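Local coordinates for GCN5-related N-acetyltransferase (Brucella melitensis biovar Abortus 2308, PDB 3TCV), which probably transfers an acetyl group from acetyl-CoA to an amine, perhaps the N-terminal serine or alanine of a protein, as a member of the GNAT superfamily, at residues Tyr43-Leu49 with Phe100-Lys106; Ala60-Val64 with Tyr133-Leu137; Ala219-Trp223 with Lys237-Arg243. All coordinates share one frame; numbering follows the deposited sequence.

Contact 1 (Tyr43-Leu49 with Phe100-Lys106)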
# COMPACT_ATOMS: atom_id res chain seq x y z
N TYR B 43 10.41 -24.53 -18.70
CA TYR B 43 11.56 -24.67 -17.79
C TYR B 43 11.15 -24.94 -16.34
O TYR B 43 11.91 -25.53 -15.58
CB TYR B 43 12.43 -23.39 -17.86
CG TYR B 43 12.80 -23.00 -19.27
CD1 TYR B 43 13.77 -23.70 -19.97
CD2 TYR B 43 12.17 -21.94 -19.92
CE1 TYR B 43 14.11 -23.35 -21.26
CE2 TYR B 43 12.50 -21.61 -21.22
CZ TYR B 43 13.49 -22.31 -21.89
OH TYR B 43 13.83 -21.99 -23.20
N VAL B 44 9.95 -24.53 -15.97
CA VAL B 44 9.51 -24.48 -14.57
C VAL B 44 8.06 -24.96 -14.45
O VAL B 44 7.27 -24.85 -15.41
CB VAL B 44 9.62 -23.03 -14.07
CG1 VAL B 44 8.38 -22.22 -14.47
CG2 VAL B 44 9.88 -22.99 -12.58
N ARG B 45 7.72 -25.49 -13.28
CA ARG B 45 6.36 -25.80 -12.91
C ARG B 45 6.05 -25.11 -11.58
O ARG B 45 6.89 -25.11 -10.67
CB ARG B 45 6.18 -27.31 -12.79
CG ARG B 45 4.76 -27.74 -12.48
CD ARG B 45 4.57 -29.22 -12.77
NE ARG B 45 5.17 -30.06 -11.75
CZ ARG B 45 6.31 -30.76 -11.87
NH1 ARG B 45 7.02 -30.75 -13.01
NH2 ARG B 45 6.73 -31.51 -10.84
N LEU B 46 4.85 -24.53 -11.47
CA LEU B 46 4.39 -23.92 -10.23
C LEU B 46 3.28 -24.79 -9.68
O LEU B 46 2.31 -25.05 -10.37
CB LEU B 46 3.86 -22.49 -10.48
CG LEU B 46 4.78 -21.52 -11.22
CD1 LEU B 46 4.18 -20.11 -11.34
CD2 LEU B 46 6.13 -21.50 -10.52
N GLU B 47 3.43 -25.24 -8.43
CA GLU B 47 2.42 -26.01 -7.72
C GLU B 47 2.00 -25.29 -6.44
O GLU B 47 2.84 -24.75 -5.71
CB GLU B 47 2.97 -27.39 -7.39
CG GLU B 47 3.18 -28.25 -8.62
CD GLU B 47 3.75 -29.62 -8.31
OE1 GLU B 47 3.93 -29.96 -7.13
OE2 GLU B 47 4.03 -30.36 -9.27
N PRO B 48 0.68 -25.29 -6.14
CA PRO B 48 0.25 -24.71 -4.88
C PRO B 48 1.04 -25.30 -3.72
O PRO B 48 1.20 -26.52 -3.64
CB PRO B 48 -1.23 -25.12 -4.81
CG PRO B 48 -1.63 -25.17 -6.24
CD PRO B 48 -0.45 -25.79 -6.92
N LEU B 49 1.57 -24.45 -2.85
CA LEU B 49 2.53 -24.95 -1.85
C LEU B 49 1.82 -25.96 -0.94
O LEU B 49 0.73 -25.69 -0.44
CB LEU B 49 3.12 -23.81 -1.03
CG LEU B 49 4.20 -24.15 -0.01
CD1 LEU B 49 5.38 -24.78 -0.70
CD2 LEU B 49 4.63 -22.90 0.78
N PHE B 100 0.78 -19.07 -1.74
CA PHE B 100 2.09 -19.60 -2.06
C PHE B 100 2.08 -20.72 -3.07
O PHE B 100 1.19 -21.58 -3.06
CB PHE B 100 2.82 -20.09 -0.79
CG PHE B 100 3.42 -18.99 0.02
CD1 PHE B 100 4.73 -18.58 -0.20
CD2 PHE B 100 2.69 -18.39 1.03
CE1 PHE B 100 5.30 -17.57 0.56
CE2 PHE B 100 3.25 -17.37 1.79
CZ PHE B 100 4.56 -16.97 1.57
N PHE B 101 3.12 -20.70 -3.90
CA PHE B 101 3.42 -21.75 -4.86
C PHE B 101 4.85 -22.21 -4.73
O PHE B 101 5.77 -21.39 -4.61
CB PHE B 101 3.20 -21.22 -6.29
CG PHE B 101 1.77 -20.93 -6.60
CD1 PHE B 101 1.02 -21.81 -7.39
CD2 PHE B 101 1.13 -19.81 -6.06
CE1 PHE B 101 -0.33 -21.58 -7.63
CE2 PHE B 101 -0.22 -19.58 -6.31
CZ PHE B 101 -0.94 -20.45 -7.09
N ALA B 102 5.05 -23.52 -4.80
CA ALA B 102 6.39 -24.06 -4.96
C ALA B 102 6.79 -23.86 -6.40
O ALA B 102 5.96 -24.03 -7.31
CB ALA B 102 6.44 -25.54 -4.60
N VAL B 103 8.07 -23.53 -6.60
CA VAL B 103 8.63 -23.34 -7.93
C VAL B 103 9.53 -24.54 -8.20
O VAL B 103 10.57 -24.71 -7.54
CB VAL B 103 9.45 -22.03 -8.04
CG1 VAL B 103 9.94 -21.81 -9.46
CG2 VAL B 103 8.63 -20.83 -7.57
N ILE B 104 9.11 -25.38 -9.14
CA ILE B 104 9.80 -26.63 -9.45
C ILE B 104 10.65 -26.51 -10.71
O ILE B 104 10.16 -26.19 -11.77
CB ILE B 104 8.80 -27.80 -9.61
CG1 ILE B 104 8.13 -28.13 -8.26
CG2 ILE B 104 9.52 -29.05 -10.09
CD1 ILE B 104 6.63 -27.98 -8.22
N ASP B 105 11.94 -26.76 -10.58
CA ASP B 105 12.84 -26.75 -11.72
C ASP B 105 12.62 -28.03 -12.51
O ASP B 105 12.87 -29.13 -12.00
CB ASP B 105 14.29 -26.67 -11.24
CG ASP B 105 15.30 -26.83 -12.37
OD1 ASP B 105 15.26 -26.02 -13.32
OD2 ASP B 105 16.13 -27.77 -12.28
N LYS B 106 12.16 -27.90 -13.75
CA LYS B 106 11.75 -29.07 -14.52
C LYS B 106 12.93 -29.95 -14.89
O LYS B 106 12.81 -31.17 -14.89
CB LYS B 106 10.96 -28.69 -15.76
CG LYS B 106 9.52 -28.30 -15.44
CD LYS B 106 8.74 -27.89 -16.67
CE LYS B 106 8.67 -29.02 -17.68
NZ LYS B 106 7.65 -28.74 -18.71
O HOH W 1 14.44 -26.45 -15.75
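Two donors converge on the carbonyl oxygen of Tyr43: the backbone N of Lys106, 3.0 Å from Tyr43 O, and a water that also donates to Asp105 OD1. From here strand 44-48 runs antiparallel to strand 99-105, a neighbouring pair in the mixed sheet of the GNAT fold. Arg45 with Ile104 and Glu47 with Ala102 are hydrogen-bonded pairs; the bond from Ile104 N to Arg45 O measures 2.7 Å and is nearly linear at 167°. Beyond the strand, Leu49 N closes the pairing on Phe100 O.

On one face Val44, Leu46 and Val103 form an apolar row, in which Leu150 and Phe151 of helix 142-158 cover Val44 and Leu46. Leu46 and Val103 lie alongside, pointing the same way, whereas Val44 CG2 presses on Val103 CG1 at 3.3 Å, tighter than usual for two carbons. Arg45, Glu47 and Ile104 occupy the other face. With its CG anti to the backbone N (chi1 -177°) and a bend at chi3, Arg45 brings NE to Glu47 OE2 at 2.7 Å, a nearly straight salt bridge that lies in the guanidinium plane but 27° out of the carboxylate plane, on its anti side. His54 of helix 51-61 holds the second carboxylate oxygen, so each oxygen has a partner. Ile104 fills the angle between these charged chains: its CG2 lies over one guanidinium face, offset toward the rim, and its CD1 comes within 3.3 Å of Glu47 CD.

Contact 2 (Ala60-Val64 with Tyr133-Leu137)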
# COMPACT_ATOMS: atom_id res chain seq x y z
N ALA B 60 15.58 -28.07 1.57
CA ALA B 60 16.89 -28.21 0.94
C ALA B 60 17.28 -26.92 0.22
O ALA B 60 18.37 -26.37 0.42
CB ALA B 60 16.88 -29.37 -0.04
N ALA B 61 16.39 -26.46 -0.64
CA ALA B 61 16.62 -25.21 -1.40
C ALA B 61 16.88 -24.01 -0.48
O ALA B 61 17.68 -23.13 -0.80
CB ALA B 61 15.45 -24.94 -2.33
N SER B 62 16.22 -24.01 0.68
CA SER B 62 16.25 -22.87 1.60
C SER B 62 17.37 -22.94 2.63
O SER B 62 17.49 -22.07 3.47
CB SER B 62 14.89 -22.70 2.30
OG SER B 62 13.83 -22.63 1.34
N SER B 63 18.19 -24.00 2.56
CA SER B 63 19.27 -24.21 3.54
C SER B 63 20.59 -24.52 2.83
O SER B 63 21.49 -25.14 3.41
CB SER B 63 18.88 -25.33 4.54
OG SER B 63 18.48 -26.52 3.87
N VAL B 64 20.71 -24.07 1.59
CA VAL B 64 21.95 -24.18 0.83
C VAL B 64 23.06 -23.37 1.53
O VAL B 64 22.79 -22.53 2.38
CB VAL B 64 21.78 -23.68 -0.63
CG1 VAL B 64 20.89 -24.61 -1.41
CG2 VAL B 64 21.23 -22.25 -0.64
N TYR B 133 11.47 -16.46 -3.27
CA TYR B 133 12.77 -17.04 -3.05
C TYR B 133 13.05 -17.99 -4.20
O TYR B 133 12.41 -19.04 -4.31
CB TYR B 133 12.87 -17.82 -1.72
CG TYR B 133 14.17 -18.58 -1.64
CD1 TYR B 133 15.38 -17.91 -1.75
CD2 TYR B 133 14.20 -19.96 -1.48
CE1 TYR B 133 16.59 -18.59 -1.72
CE2 TYR B 133 15.41 -20.65 -1.44
CZ TYR B 133 16.60 -19.96 -1.55
OH TYR B 133 17.84 -20.60 -1.52
N TRP B 134 14.01 -17.60 -5.05
CA TRP B 134 14.47 -18.41 -6.16
C TRP B 134 15.88 -18.85 -5.88
O TRP B 134 16.83 -18.06 -5.96
CB TRP B 134 14.38 -17.63 -7.46
CG TRP B 134 12.99 -17.27 -7.91
CD1 TRP B 134 11.81 -17.96 -7.69
CD2 TRP B 134 12.62 -16.11 -8.73
NE1 TRP B 134 10.75 -17.30 -8.27
CE2 TRP B 134 11.18 -16.20 -8.94
CE3 TRP B 134 13.31 -15.05 -9.27
CZ2 TRP B 134 10.48 -15.24 -9.63
CZ3 TRP B 134 12.60 -14.08 -9.98
CH2 TRP B 134 11.22 -14.17 -10.15
N GLY B 135 16.04 -20.12 -5.51
CA GLY B 135 17.32 -20.65 -5.13
C GLY B 135 18.24 -20.94 -6.29
O GLY B 135 17.92 -20.68 -7.46
N PRO B 136 19.42 -21.47 -5.97
CA PRO B 136 20.49 -21.65 -6.95
C PRO B 136 20.15 -22.52 -8.16
O PRO B 136 20.73 -22.31 -9.22
CB PRO B 136 21.63 -22.25 -6.13
CG PRO B 136 21.03 -22.78 -4.90
CD PRO B 136 19.75 -22.04 -4.65
N LEU B 137 19.19 -23.43 -8.04
CA LEU B 137 18.82 -24.25 -9.18
C LEU B 137 18.23 -23.41 -10.30
O LEU B 137 18.33 -23.79 -11.47
CB LEU B 137 17.83 -25.34 -8.81
CG LEU B 137 18.29 -26.51 -7.93
CD1 LEU B 137 17.09 -27.41 -7.69
CD2 LEU B 137 19.43 -27.29 -8.58
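Tyr133 OH donates a short hydrogen bond, 2.6 Å, to the carbonyl oxygen of Ala61 in the last turn of helix 51-61. The phenol approaches tilted 34° from the carbonyl plane, while Ala61 O itself sits at the edge of the ring, near its plane. Tyr133 gets there because its CG stands anti to the backbone N (chi1 171°), sending the ring off the end of strand 126-134 toward the helix. This buried side is where the packing is close. Ser62 OG, hydrogen-bonded to Leu58 O of helix 51-61, lies 3.8 Å from Tyr133 CE2, and Ala61 CB approaches the same ring carbon, CE2 of Tyr133, more distantly at 4.4 Å. Just past the strand, the backbone N of Gly135 lies over the centre of one face of the tyrosine ring.

Toward solvent the contact thins to a single apolar touch. Val64 CG1 meets the ring carbon CG of Pro136 at 3.9 Å, and Pro136 is exposed. Val64 CG2 comes to the same distance, 3.9 Å, from Tyr133 OH and links this outer touch to the hydrogen bond. The arrangement ties the C-terminal end of helix 51-61 to the end of a central strand of the GNAT sheet. Arg70 of helix 67-70 touches Val64, Tyr133 and Pro136, Phe71 meets the Tyr133 ring obliquely, and strand 110-121 borders Tyr133 through Arg114.

Contact 3 (Ala219-Trp223 with Lys237-Arg243); sequences AYQAW and KTLQEFR
Phe242 and Leu239 are the bumps that helix 239-245 pushes against helix 213-224, and Ala219, Tyr220, Ala222 and Trp223 shape the surface that receives them. The small methyl of Ala222 makes a CH-pi contact over one face of the Phe242 ring, CB being 4.0 Å from the ring centroid, and Trp223 N sits above the ring as well. Phe242 CD2 meets the edge of the indole, near its plane, and packs 3.8 Å from Trp223 CB.

Leu239 enters between the two aromatic side chains of the other helix and makes a CH-pi contact with each. Its CB lies over the five-membered ring of Trp223, 14° off the normal, while its CG, anti to the backbone N (chi1 -175°), carries CD2 across to a face of Tyr220, 4.1 Å from the ring centroid. The other methyl, CD1, drops to 3.7 Å from Ala219 O. At the far end Ala219 CB fits against the aliphatic part of Arg243, touching CG at 3.6 Å.

The polar atoms have partners outside the contact: Tyr220 OH bonds to Phe182 O, and Trp223 NE1 to Gln235 OE1. Thr145 of helix 142-158 touches both Tyr220 and Trp223. The incoming helix starts with a capping box, in which Glu241 N bonds to Thr238 OG1 and Thr238 N to Glu241 OE1. The whole is a helix-helix packing of the two C-terminal helices, whose short segments cross at 131° with their axes 8.7 Å apart and Ala219 and Ala222 at the interface.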
# COMPACT_ATOMS: atom_id res chain seq x y z
N ALA B 219 7.61 -10.08 -25.71
CA ALA B 219 9.05 -10.04 -25.45
C ALA B 219 9.50 -11.23 -24.60
O ALA B 219 10.57 -11.78 -24.82
CB ALA B 219 9.43 -8.71 -24.78
N TYR B 220 8.68 -11.60 -23.61
CA TYR B 220 8.99 -12.77 -22.79
C TYR B 220 8.92 -14.05 -23.64
O TYR B 220 9.77 -14.93 -23.50
CB TYR B 220 7.99 -12.92 -21.67
CG TYR B 220 8.25 -12.14 -20.38
CD1 TYR B 220 8.68 -12.79 -19.21
CD2 TYR B 220 7.99 -10.77 -20.30
CE1 TYR B 220 8.86 -12.07 -18.01
CE2 TYR B 220 8.18 -10.07 -19.13
CZ TYR B 220 8.62 -10.71 -17.99
OH TYR B 220 8.76 -9.97 -16.82
N GLN B 221 7.88 -14.16 -24.46
CA GLN B 221 7.69 -15.36 -25.28
C GLN B 221 8.88 -15.52 -26.21
O GLN B 221 9.37 -16.62 -26.41
CB GLN B 221 6.38 -15.29 -26.08
CG GLN B 221 5.17 -15.74 -25.28
CD GLN B 221 3.85 -15.54 -26.02
OE1 GLN B 221 3.71 -14.62 -26.83
NE2 GLN B 221 2.87 -16.37 -25.71
N ALA B 222 9.36 -14.42 -26.76
CA ALA B 222 10.52 -14.45 -27.66
C ALA B 222 11.77 -14.88 -26.90
O ALA B 222 12.53 -15.72 -27.37
CB ALA B 222 10.72 -13.09 -28.31
N TRP B 223 11.96 -14.34 -25.70
CA TRP B 223 13.13 -14.64 -24.87
C TRP B 223 13.16 -16.06 -24.37
O TRP B 223 14.23 -16.68 -24.31
CB TRP B 223 13.23 -13.65 -23.68
CG TRP B 223 14.52 -13.85 -22.93
CD1 TRP B 223 15.78 -13.33 -23.25
CD2 TRP B 223 14.76 -14.70 -21.77
NE1 TRP B 223 16.72 -13.78 -22.38
CE2 TRP B 223 16.18 -14.59 -21.47
CE3 TRP B 223 13.96 -15.50 -20.96
CZ2 TRP B 223 16.75 -15.25 -20.40
CZ3 TRP B 223 14.55 -16.17 -19.90
CH2 TRP B 223 15.92 -16.04 -19.63
N LYS B 237 20.04 -13.37 -26.86
CA LYS B 237 19.70 -11.98 -26.56
C LYS B 237 19.04 -11.92 -25.19
O LYS B 237 18.48 -12.90 -24.70
CB LYS B 237 18.75 -11.42 -27.60
CG LYS B 237 19.37 -11.20 -28.98
CD LYS B 237 18.43 -10.44 -29.91
CE LYS B 237 17.22 -11.25 -30.37
NZ LYS B 237 17.42 -12.18 -31.55
N THR B 238 19.15 -10.76 -24.55
CA THR B 238 18.61 -10.58 -23.20
C THR B 238 17.13 -10.16 -23.25
O THR B 238 16.64 -9.69 -24.29
CB THR B 238 19.37 -9.50 -22.43
OG1 THR B 238 19.13 -8.24 -23.04
CG2 THR B 238 20.87 -9.75 -22.39
N LEU B 239 16.45 -10.30 -22.13
CA LEU B 239 15.04 -9.90 -22.01
C LEU B 239 14.86 -8.40 -22.27
O LEU B 239 13.95 -8.01 -22.99
CB LEU B 239 14.43 -10.33 -20.65
CG LEU B 239 12.93 -10.07 -20.45
CD1 LEU B 239 12.06 -10.62 -21.59
CD2 LEU B 239 12.40 -10.57 -19.11
N GLN B 240 15.76 -7.56 -21.74
CA GLN B 240 15.73 -6.13 -22.04
C GLN B 240 15.91 -5.85 -23.53
O GLN B 240 15.27 -4.95 -24.09
CB GLN B 240 16.77 -5.36 -21.23
CG GLN B 240 16.80 -3.86 -21.45
CD GLN B 240 15.60 -3.12 -20.89
OE1 GLN B 240 15.39 -3.12 -19.68
NE2 GLN B 240 14.81 -2.50 -21.75
N GLU B 241 16.78 -6.62 -24.18
CA GLU B 241 16.97 -6.47 -25.62
C GLU B 241 15.68 -6.76 -26.40
O GLU B 241 15.31 -6.00 -27.27
CB GLU B 241 18.14 -7.33 -26.11
CG GLU B 241 19.48 -6.72 -25.74
CD GLU B 241 20.67 -7.66 -25.87
OE1 GLU B 241 20.50 -8.88 -26.07
OE2 GLU B 241 21.81 -7.17 -25.75
N PHE B 242 14.99 -7.84 -26.08
CA PHE B 242 13.71 -8.15 -26.74
C PHE B 242 12.65 -7.07 -26.48
O PHE B 242 11.89 -6.70 -27.37
CB PHE B 242 13.20 -9.52 -26.33
CG PHE B 242 13.83 -10.66 -27.08
CD1 PHE B 242 13.55 -10.85 -28.44
CD2 PHE B 242 14.69 -11.56 -26.45
CE1 PHE B 242 14.14 -11.90 -29.17
CE2 PHE B 242 15.26 -12.61 -27.18
CZ PHE B 242 14.97 -12.78 -28.51
N ARG B 243 12.60 -6.56 -25.26
CA ARG B 243 11.66 -5.50 -24.94
C ARG B 243 11.98 -4.25 -25.75
O ARG B 243 11.08 -3.56 -26.26
CB ARG B 243 11.64 -5.23 -23.41
CG ARG B 243 11.00 -6.37 -22.59
CD ARG B 243 11.21 -6.24 -21.08
NE ARG B 243 11.05 -4.83 -20.70
CZ ARG B 243 11.96 -4.11 -20.04
NH1 ARG B 243 11.71 -2.82 -19.85
NH2 ARG B 243 13.07 -4.66 -19.54

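Contacts 1 and 2 are neighbours, their centres 13 Å apart, and they touch where Val103 packs against Trp134. Both reach the same mixed sheet, and strand 44-48 leads directly into helix 51-61; their segments alternate, so the two contacts cross along the chain within the GNAT domain. Contact 3 comes later in sequence and joins the last two helices, 213-224 and 239-245. Its centre lies 22 Å from that of contact 1 and 26 Å from that of contact 2, without touching either. Helix 142-158 nevertheless packs on residues of contacts 1 and 3, and on Trp134 beside contact 2, and so connects the sheet to the C-terminal helices.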